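PDB 6R5M: dendroaspis polylepis MT9 from Dendroaspis polylepis, which antagonizes the type 2 muscarinic receptor and reverses the relaxation that agonists of this receptor induce in rat and human arteries. Local coordinates for residues T1-I5 against T16-C22. Numbering follows the deposited sequence.
Sequences TICHI and TCEENSC. With PGO (S-1,2-propanediol), chain F.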
loop_
_atom_site.group_PDB
_atom_site.type_symbol
_atom_site.label_atom_id
_atom_site.label_comp_id
_atom_site.label_asym_id
_atom_site.label_seq_id
_atom_site.Cartn_x
_atom_site.Cartn_y
_atom_site.Cartn_z
ATOM N N THR A 1 11.934 -3.331 0.882
ATOM C CA THR A 1 11.354 -2.234 1.646
ATOM C C THR A 1 10.288 -2.773 2.613
ATOM O O THR A 1 9.563 -3.699 2.269
ATOM C CB THR A 1 10.836 -1.142 0.681
ATOM O OG1 THR A 1 11.889 -0.796 -0.216
ATOM C CG2 THR A 1 10.384 0.129 1.397
ATOM N N ILE A 2 10.224 -2.220 3.830
ATOM C CA ILE A 2 9.210 -2.613 4.815
ATOM C C ILE A 2 7.949 -1.789 4.524
ATOM O O ILE A 2 8.005 -0.562 4.539
ATOM C CB ILE A 2 9.724 -2.467 6.283
ATOM C CG1 ILE A 2 10.896 -3.457 6.555
ATOM C CG2 ILE A 2 8.574 -2.658 7.301
ATOM C CD1 ILE A 2 11.827 -3.074 7.696
ATOM N N CYS A 3 6.828 -2.460 4.232
ATOM C CA CYS A 3 5.568 -1.801 3.879
ATOM C C CYS A 3 4.439 -2.169 4.823
ATOM O O CYS A 3 4.325 -3.334 5.224
ATOM C CB CYS A 3 5.176 -2.114 2.431
ATOM S SG CYS A 3 6.469 -1.807 1.196
ATOM N N HIS A 4 3.531 -1.197 5.078
ATOM C CA HIS A 4 2.284 -1.427 5.831
ATOM C C HIS A 4 1.420 -2.351 4.954
ATOM O O HIS A 4 1.391 -2.179 3.730
ATOM C CB HIS A 4 1.522 -0.101 6.070
ATOM C CG HIS A 4 2.142 0.814 7.086
ATOM N ND1 HIS A 4 1.945 0.622 8.453
ATOM C CD2 HIS A 4 2.871 1.943 6.905
ATOM C CE1 HIS A 4 2.603 1.610 9.051
ATOM N NE2 HIS A 4 3.163 2.433 8.163
ATOM N N ILE A 5 0.813 -3.390 5.563
ATOM C CA ILE A 5 -0.050 -4.326 4.842
ATOM C C ILE A 5 -1.452 -4.183 5.355
ATOM O O ILE A 5 -1.663 -4.106 6.561
ATOM C CB ILE A 5 0.431 -5.814 4.893
ATOM C CG1 ILE A 5 1.861 -5.971 4.326
ATOM C CG2 ILE A 5 -0.555 -6.780 4.192
ATOM C CD1 ILE A 5 2.050 -5.928 2.789
ATOM N N THR A 16 8.169 -7.281 5.046
ATOM C CA THR A 16 9.484 -7.005 4.464
ATOM C C THR A 16 9.371 -7.443 2.992
ATOM O O THR A 16 9.352 -8.646 2.695
ATOM C CB THR A 16 10.595 -7.715 5.261
ATOM O OG1 THR A 16 10.447 -7.407 6.650
ATOM C CG2 THR A 16 11.994 -7.333 4.792
ATOM N N CYS A 17 9.212 -6.460 2.091
ATOM C CA CYS A 17 9.039 -6.689 0.650
ATOM C C CYS A 17 10.363 -6.819 -0.076
ATOM O O CYS A 17 11.325 -6.122 0.263
ATOM C CB CYS A 17 8.183 -5.595 0.011
ATOM S SG CYS A 17 6.701 -5.150 0.952
ATOM N N GLU A 18 10.381 -7.668 -1.128
ATOM C CA GLU A 18 11.511 -7.843 -2.040
ATOM C C GLU A 18 11.560 -6.607 -2.941
ATOM O O GLU A 18 12.638 -6.204 -3.378
ATOM C CB GLU A 18 11.311 -9.097 -2.907
ATOM C CG GLU A 18 11.749 -10.389 -2.238
ATOM C CD GLU A 18 11.193 -11.628 -2.910
ATOM O OE1 GLU A 18 11.689 -11.986 -4.002
ATOM O OE2 GLU A 18 10.254 -12.239 -2.347
ATOM N N GLU A 19 10.370 -6.010 -3.208
ATOM C CA GLU A 19 10.184 -4.799 -4.013
ATOM C C GLU A 19 10.738 -3.582 -3.281
ATOM O O GLU A 19 10.715 -3.524 -2.052
ATOM C CB GLU A 19 8.692 -4.550 -4.332
ATOM C CG GLU A 19 8.014 -5.628 -5.165
ATOM C CD GLU A 19 7.324 -6.733 -4.383
ATOM O OE1 GLU A 19 7.606 -6.894 -3.174
ATOM O OE2 GLU A 19 6.496 -7.449 -4.987
ATOM N N ASN A 20 11.189 -2.592 -4.059
ATOM C CA ASN A 20 11.704 -1.328 -3.566
ATOM C C ASN A 20 10.560 -0.382 -3.161
ATOM O O ASN A 20 10.767 0.508 -2.333
ATOM C CB ASN A 20 12.560 -0.685 -4.643
ATOM C CG ASN A 20 13.388 0.459 -4.162
ATOM O OD1 ASN A 20 14.059 0.411 -3.120
ATOM N ND2 ASN A 20 13.382 1.506 -4.947
ATOM N N SER A 21 9.346 -0.592 -3.713
ATOM C CA SER A 21 8.192 0.263 -3.446
ATOM C C SER A 21 7.093 -0.339 -2.561
ATOM O O SER A 21 6.978 -1.555 -2.405
ATOM C CB SER A 21 7.571 0.759 -4.751
ATOM O OG SER A 21 8.510 1.384 -5.608
ATOM N N CYS A 22 6.309 0.562 -1.972
ATOM C CA CYS A 22 5.121 0.314 -1.158
ATOM C C CYS A 22 3.992 1.040 -1.873
ATOM O O CYS A 22 4.243 2.005 -2.608
ATOM C CB CYS A 22 5.285 0.860 0.258
ATOM S SG CYS A 22 6.698 0.212 1.181
HETATM C C1 PGO F . 8.365 -2.255 -7.236
HETATM C C2 PGO F . 9.716 -1.997 -7.866
HETATM C C3 PGO F . 10.759 -2.943 -7.348
HETATM O O1 PGO F . 7.543 -3.061 -8.078
HETATM O O2 PGO F . 10.111 -0.655 -7.611
HETATM O O HOH W 1 14.130 -2.356 -1.372
#
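Thr1, the N-terminal residue of this three-finger toxin, is hydrogen-bonded to the loop that links the first finger to the second. Its OG1 donates a hydrogen bond to Asn20 O at 2.7 Å. Its backbone pairs with Cys17 in both directions: Cys17 N to Thr1 O at 2.8 Å, and Thr1 N to Cys17 O at 2.9 Å. Thr1 N also donates to Glu19 O at 3.2 Å. Three carbonyls of the loop, those of Cys17, Glu19 and Asn20, thus accept from Thr1. Water 1 joins Thr1 OG1 to Asn20 OD1.

Next along, Ile2 and Thr16 form an antiparallel non-hydrogen-bonded pair, with CA atoms 4.4 Å apart. This pair belongs to the two-stranded sheet of the first finger, strands 2-4 and 14-16. Their side chains share one face, and Ile2 CG1 lies 4.0 Å from Thr16 OG1.

The buried cysteines beside this loop belong to the disulfide core of the fold. Cys3 bonds to Cys22 at the start of strand 22-27, so the first finger is tied covalently to the three-stranded sheet. Cys17 makes a second disulfide, with Cys36. The two bridges pack together, with Cys3 SG 3.4 Å from Cys17 SG. Thr1 also touches the first bridge: its CG2 lies 3.7 Å from Cys22 SG.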